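Local coordinates for protein endoglucanase (Mytilus edulis, PDB 1WC2) that hydrolyses internal beta-1,4-glucosidic linkages in cellulose and related beta-glucans as a family 45 glycoside hydrolase, and also has expansin activity, at residues A[17-22]-A[148-153]; A[71-76]-A[152-157]. All coordinates share one frame; numbering follows the deposited sequence.

Contact 1 (A[17-22]-A[148-153])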
loop_
_atom_site.group_PDB
_atom_site.type_symbol
_atom_site.label_atom_id
_atom_site.label_comp_id
_atom_site.label_asym_id
_atom_site.label_seq_id
_atom_site.Cartn_x
_atom_site.Cartn_y
_atom_site.Cartn_z
ATOM N N ALA A 17 0.419 9.926 -0.291
ATOM C CA ALA A 17 0.963 8.691 -0.855
ATOM C C ALA A 17 0.427 8.511 -2.262
ATOM O O ALA A 17 -0.775 8.706 -2.519
ATOM C CB ALA A 17 0.571 7.480 -0.004
ATOM N N SER A 18 1.312 8.126 -3.174
ATOM C CA SER A 18 0.881 7.661 -4.486
ATOM C C SER A 18 0.515 6.172 -4.415
ATOM O O SER A 18 0.915 5.447 -3.490
ATOM C CB SER A 18 1.965 7.928 -5.544
ATOM O OG SER A 18 3.263 7.504 -5.136
ATOM N N THR A 19 -0.279 5.738 -5.396
ATOM C CA THR A 19 -0.711 4.350 -5.510
ATOM C C THR A 19 -0.615 3.830 -6.942
ATOM O O THR A 19 -0.725 4.599 -7.913
ATOM C CB THR A 19 -2.157 4.134 -5.009
ATOM O OG1 THR A 19 -3.096 4.792 -5.879
ATOM C CG2 THR A 19 -2.351 4.691 -3.589
ATOM N N THR A 20 -0.406 2.517 -7.065
ATOM C CA THR A 20 -0.566 1.798 -8.330
ATOM C C THR A 20 -1.304 0.483 -8.136
ATOM O O THR A 20 -0.853 -0.364 -7.367
ATOM C CB THR A 20 0.826 1.380 -8.944
ATOM O OG1 THR A 20 1.782 2.448 -8.924
ATOM C CG2 THR A 20 0.679 0.930 -10.419
ATOM N N ASN A 21 -2.362 0.281 -8.917
ATOM C CA ASN A 21 -3.094 -0.978 -8.906
ATOM C C ASN A 21 -2.172 -2.019 -9.548
ATOM O O ASN A 21 -1.571 -1.746 -10.581
ATOM C CB ASN A 21 -4.420 -0.838 -9.666
ATOM C CG ASN A 21 -5.452 -0.060 -8.868
ATOM O OD1 ASN A 21 -5.506 -0.164 -7.638
ATOM N ND2 ASN A 21 -6.252 0.745 -9.555
ATOM N N TYR A 22 -1.998 -3.164 -8.893
ATOM C CA TYR A 22 -1.135 -4.245 -9.380
ATOM C C TYR A 22 -1.746 -5.608 -9.049
ATOM O O TYR A 22 -2.729 -5.697 -8.309
ATOM C CB TYR A 22 0.311 -4.105 -8.833
ATOM C CG TYR A 22 0.670 -4.816 -7.517
ATOM C CD1 TYR A 22 1.885 -5.496 -7.382
ATOM C CD2 TYR A 22 -0.153 -4.768 -6.391
ATOM C CE1 TYR A 22 2.244 -6.122 -6.188
ATOM C CE2 TYR A 22 0.211 -5.415 -5.193
ATOM C CZ TYR A 22 1.403 -6.098 -5.095
ATOM O OH TYR A 22 1.752 -6.743 -3.918
ATOM N N PRO A 148 -5.451 6.458 -7.489
ATOM C CA PRO A 148 -5.701 7.779 -6.913
ATOM C C PRO A 148 -4.507 8.307 -6.116
ATOM O O PRO A 148 -3.770 7.541 -5.505
ATOM C CB PRO A 148 -6.875 7.520 -5.958
ATOM C CG PRO A 148 -6.735 6.095 -5.582
ATOM C CD PRO A 148 -6.292 5.427 -6.845
ATOM N N GLU A 149 -4.351 9.624 -6.125
ATOM C CA GLU A 149 -3.523 10.329 -5.140
ATOM C C GLU A 149 -4.244 10.288 -3.783
ATOM O O GLU A 149 -5.460 10.493 -3.730
ATOM C CB GLU A 149 -3.324 11.776 -5.593
ATOM C CG GLU A 149 -2.425 12.637 -4.726
ATOM C CD GLU A 149 -2.392 14.075 -5.210
ATOM O OE1 GLU A 149 -3.491 14.681 -5.323
ATOM O OE2 GLU A 149 -1.273 14.593 -5.479
ATOM N N THR A 150 -3.516 10.060 -2.688
ATOM C CA THR A 150 -4.139 9.903 -1.375
ATOM C C THR A 150 -3.387 10.646 -0.284
ATOM O O THR A 150 -2.222 11.007 -0.460
ATOM C CB THR A 150 -4.206 8.409 -0.960
ATOM O OG1 THR A 150 -2.885 7.888 -0.720
ATOM C CG2 THR A 150 -4.883 7.537 -2.036
ATOM N N THR A 151 -4.061 10.837 0.858
ATOM C CA THR A 151 -3.381 11.081 2.130
ATOM C C THR A 151 -3.507 9.809 2.975
ATOM O O THR A 151 -4.438 9.021 2.796
ATOM C CB THR A 151 -3.944 12.315 2.878
ATOM O OG1 THR A 151 -5.364 12.183 3.033
ATOM C CG2 THR A 151 -3.697 13.590 2.067
ATOM N N TRP A 152 -2.562 9.596 3.891
ATOM C CA TRP A 152 -2.418 8.301 4.560
ATOM C C TRP A 152 -2.190 8.451 6.065
ATOM O O TRP A 152 -1.630 9.447 6.542
ATOM C CB TRP A 152 -1.287 7.485 3.924
ATOM C CG TRP A 152 0.080 8.038 4.158
ATOM C CD1 TRP A 152 0.706 9.004 3.438
ATOM C CD2 TRP A 152 1.014 7.608 5.151
ATOM N NE1 TRP A 152 1.963 9.234 3.941
ATOM C CE2 TRP A 152 2.185 8.375 4.987
ATOM C CE3 TRP A 152 0.984 6.641 6.163
ATOM C CZ2 TRP A 152 3.313 8.197 5.796
ATOM C CZ3 TRP A 152 2.099 6.465 6.964
ATOM C CH2 TRP A 152 3.244 7.239 6.774
ATOM N N GLU A 153 -2.605 7.435 6.809
ATOM C CA GLU A 153 -2.429 7.390 8.261
ATOM C C GLU A 153 -2.418 5.917 8.708
ATOM O O GLU A 153 -3.013 5.055 8.047
ATOM C CB GLU A 153 -3.559 8.159 8.953
ATOM C CG GLU A 153 -4.904 7.502 8.724
ATOM C CD GLU A 153 -6.109 8.332 9.139
ATOM O OE1 GLU A 153 -6.254 8.590 10.356
ATOM O OE2 GLU A 153 -6.925 8.695 8.258
HETATM O O HOH W 1 -1.149 8.039 -7.107
#
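Ala17 and Thr150 face each other as an antiparallel hydrogen-bonded pair, and both polar backbone atoms of Ala17 are used. Its N donates to Thr150 O at 2.9 Å, while its O is gripped twice by the one threonine, by Thr150 N and by Thr150 OG1, the hydroxyl standing 2.9 Å from Ala17 O. With chi1 at 68°, Thr150 OG1 sits between its own backbone N and carbonyl carbon, and from there it reaches Ala17 O from a direction tilted 33° out of the carbonyl plane. Two residues on, Thr19 OG1 donates to Pro148 O at 2.9 Å. The two threonine side chains cross at about a right angle, their methyls 4.1 Å apart from Thr19 CG2 to Thr150 CG2. The pairing joins strands 14-22 and 148-155 of the double-psi beta-barrel. At the other end, Ala17 CB lies 3.8 Å from Trp152 CD1, meeting the indole obliquely. Further out, Trp152 NE1 is hydrogen-bonded to Ser15 OG, and the indole ring meets that of Tyr56 with the planes at about 80°. The Thr19 side chain also touches Leu133 of the neighbouring strand 129-134.

Contact 2 (A[71-76]-A[152-157])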
loop_
_atom_site.group_PDB
_atom_site.type_symbol
_atom_site.label_atom_id
_atom_site.label_comp_id
_atom_site.label_asym_id
_atom_site.label_seq_id
_atom_site.Cartn_x
_atom_site.Cartn_y
_atom_site.Cartn_z
ATOM N N GLN A 71 1.054 -3.925 9.146
ATOM C CA GLN A 71 0.517 -2.633 9.554
ATOM C C GLN A 71 -0.599 -2.246 8.591
ATOM O O GLN A 71 -0.491 -2.464 7.379
ATOM C CB GLN A 71 1.610 -1.569 9.530
ATOM C CG GLN A 71 1.176 -0.260 10.139
ATOM C CD GLN A 71 2.269 0.780 10.093
ATOM O OE1 GLN A 71 2.713 1.170 9.008
ATOM N NE2 GLN A 71 2.703 1.250 11.266
ATOM N N CYS A 72 -1.669 -1.660 9.132
ATOM C CA CYS A 72 -2.766 -1.154 8.311
ATOM C C CYS A 72 -2.666 0.357 8.109
ATOM O O CYS A 72 -2.398 1.118 9.058
ATOM C CB CYS A 72 -4.122 -1.537 8.907
ATOM S SG CYS A 72 -4.489 -3.305 8.712
ATOM N N ILE A 73 -2.882 0.755 6.859
ATOM C CA ILE A 73 -2.808 2.135 6.401
ATOM C C ILE A 73 -4.157 2.523 5.796
ATOM O O ILE A 73 -4.613 1.907 4.834
ATOM C CB ILE A 73 -1.715 2.308 5.310
ATOM C CG1 ILE A 73 -0.357 1.766 5.764
ATOM C CG2 ILE A 73 -1.668 3.780 4.857
ATOM C CD1 ILE A 73 0.237 2.500 6.886
ATOM N N LYS A 74 -4.787 3.547 6.367
ATOM C CA LYS A 74 -6.025 4.108 5.842
ATOM C C LYS A 74 -5.698 5.191 4.823
ATOM O O LYS A 74 -4.996 6.162 5.144
ATOM C CB LYS A 74 -6.876 4.678 6.978
ATOM C CG LYS A 74 -8.222 5.230 6.514
ATOM C CD LYS A 74 -9.082 5.717 7.676
ATOM C CE LYS A 74 -10.421 6.297 7.213
ATOM N NZ LYS A 74 -11.150 6.919 8.356
ATOM N N LEU A 75 -6.172 5.005 3.593
ATOM C CA LEU A 75 -5.962 5.946 2.502
ATOM C C LEU A 75 -7.235 6.734 2.253
ATOM O O LEU A 75 -8.318 6.149 2.215
ATOM C CB LEU A 75 -5.586 5.194 1.228
ATOM C CG LEU A 75 -4.275 4.397 1.254
ATOM C CD1 LEU A 75 -4.021 3.789 -0.118
ATOM C CD2 LEU A 75 -3.112 5.277 1.683
ATOM N N THR A 76 -7.103 8.047 2.075
ATOM C CA THR A 76 -8.212 8.932 1.723
ATOM C C THR A 76 -7.889 9.622 0.402
ATOM O O THR A 76 -6.817 10.210 0.253
ATOM C CB THR A 76 -8.420 9.972 2.843
ATOM O OG1 THR A 76 -8.740 9.291 4.067
ATOM C CG2 THR A 76 -9.610 10.887 2.521
ATOM N N TRP A 152 -2.562 9.596 3.891
ATOM C CA TRP A 152 -2.418 8.301 4.560
ATOM C C TRP A 152 -2.190 8.451 6.065
ATOM O O TRP A 152 -1.630 9.447 6.542
ATOM C CB TRP A 152 -1.287 7.485 3.924
ATOM C CG TRP A 152 0.080 8.038 4.158
ATOM C CD1 TRP A 152 0.706 9.004 3.438
ATOM C CD2 TRP A 152 1.014 7.608 5.151
ATOM N NE1 TRP A 152 1.963 9.234 3.941
ATOM C CE2 TRP A 152 2.185 8.375 4.987
ATOM C CE3 TRP A 152 0.984 6.641 6.163
ATOM C CZ2 TRP A 152 3.313 8.197 5.796
ATOM C CZ3 TRP A 152 2.099 6.465 6.964
ATOM C CH2 TRP A 152 3.244 7.239 6.774
ATOM N N GLU A 153 -2.605 7.435 6.809
ATOM C CA GLU A 153 -2.429 7.390 8.261
ATOM C C GLU A 153 -2.418 5.917 8.708
ATOM O O GLU A 153 -3.013 5.055 8.047
ATOM C CB GLU A 153 -3.559 8.159 8.953
ATOM C CG GLU A 153 -4.904 7.502 8.724
ATOM C CD GLU A 153 -6.109 8.332 9.139
ATOM O OE1 GLU A 153 -6.254 8.590 10.356
ATOM O OE2 GLU A 153 -6.925 8.695 8.258
ATOM N N VAL A 154 -1.753 5.633 9.820
ATOM C CA VAL A 154 -1.751 4.308 10.427
ATOM C C VAL A 154 -3.003 4.138 11.296
ATOM O O VAL A 154 -3.367 5.036 12.068
ATOM C CB VAL A 154 -0.473 4.099 11.280
ATOM C CG1 VAL A 154 -0.486 2.745 11.995
ATOM C CG2 VAL A 154 0.775 4.235 10.412
ATOM N N VAL A 155 -3.668 2.991 11.159
ATOM C CA VAL A 155 -4.877 2.663 11.917
ATOM C C VAL A 155 -4.827 1.216 12.419
ATOM O O VAL A 155 -4.020 0.407 11.956
ATOM C CB VAL A 155 -6.154 2.864 11.062
ATOM C CG1 VAL A 155 -6.345 4.333 10.702
ATOM C CG2 VAL A 155 -6.124 2.007 9.804
ATOM N N ASN A 156 -5.694 0.898 13.379
ATOM C CA ASN A 156 -5.869 -0.461 13.893
ATOM C C ASN A 156 -6.633 -1.305 12.879
ATOM O O ASN A 156 -7.736 -0.956 12.480
ATOM C CB ASN A 156 -6.640 -0.401 15.216
ATOM C CG ASN A 156 -6.703 -1.739 15.921
ATOM O OD1 ASN A 156 -7.197 -2.713 15.379
ATOM N ND2 ASN A 156 -6.204 -1.784 17.141
ATOM N N CYS A 157 -6.029 -2.414 12.453
ATOM C CA CYS A 157 -6.632 -3.305 11.462
ATOM C C CYS A 157 -8.019 -3.821 11.874
ATOM O O CYS A 157 -8.914 -3.936 11.038
ATOM C CB CYS A 157 -5.720 -4.514 11.233
ATOM S SG CYS A 157 -4.076 -4.146 10.554
HETATM O O HOH W 2 -1.839 -1.245 12.044
HETATM O O HOH W 3 -6.523 8.552 5.565
#
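Strands 72-78 and 148-155 of the double-psi beta-barrel pair antiparallel here, and a disulfide ties the first of them to the start of helix 157-163. Cys72 SG and Cys157 SG are bonded at 2.1 Å with a chi3 of 107°, linking the strand directly to the first turn of that helix. Beside the disulfide, a water accepts from Cys72 N and donates to Val155 O. In the strands, Lys74 N donates to Glu153 O at 2.9 Å. The Lys74 and Glu153 side chains run side by side, pointing the same way, with Glu153 OE2 3.7 Å from Lys74 CD; the ammonium itself stays beyond salt-bridge range. A second water lies within hydrogen-bonding distance of Lys74 O, Thr76 OG1 and Glu153 OE2. On the other face, with Ile73, Leu75 and Val154, Trp152 CB packs against Leu75 CD2 at 3.6 Å and Ile73 CG2. Gln71, extended with CG anti to its backbone N (chi1 -171°), lays its amide across the two methyls of Val154, NE2 coming to 3.6 Å from Val154 CG1, while OE1 is hydrogen-bonded to Tyr56 OH. An alanine at Gln71 would probably uncover the Val154 methyls and leave the Tyr56 hydroxyl without this partner. The covalent link would keep Cys72 and Cys157 together even if the neighbouring backbone hydrogen bonds were lost, whereas the separated Lys74 and Glu153 charges likely add only a modest attraction.

How the contacts relate
Strand 148-155 is the common partner: strand 14-22 pairs with it in contact 1 and strand 72-78 in contact 2, so the three are consecutive neighbours in one barrel sheet. The contact centres lie 11 Å apart. Trp152 belongs to both, and between them Thr151 N probably hydrogen-bonds to Thr76 O at 2.9 Å. Leu75 of contact 2 packs on contact 1, its CD2 3.6 Å from Thr150 OG1 and its CD1 4.0 Å from Thr19 CG2. Asp132, the proton donor by similarity, is nearer contact 1: its side chain is about 7 Å from that of Thr19 and about 10 Å from that of Leu75.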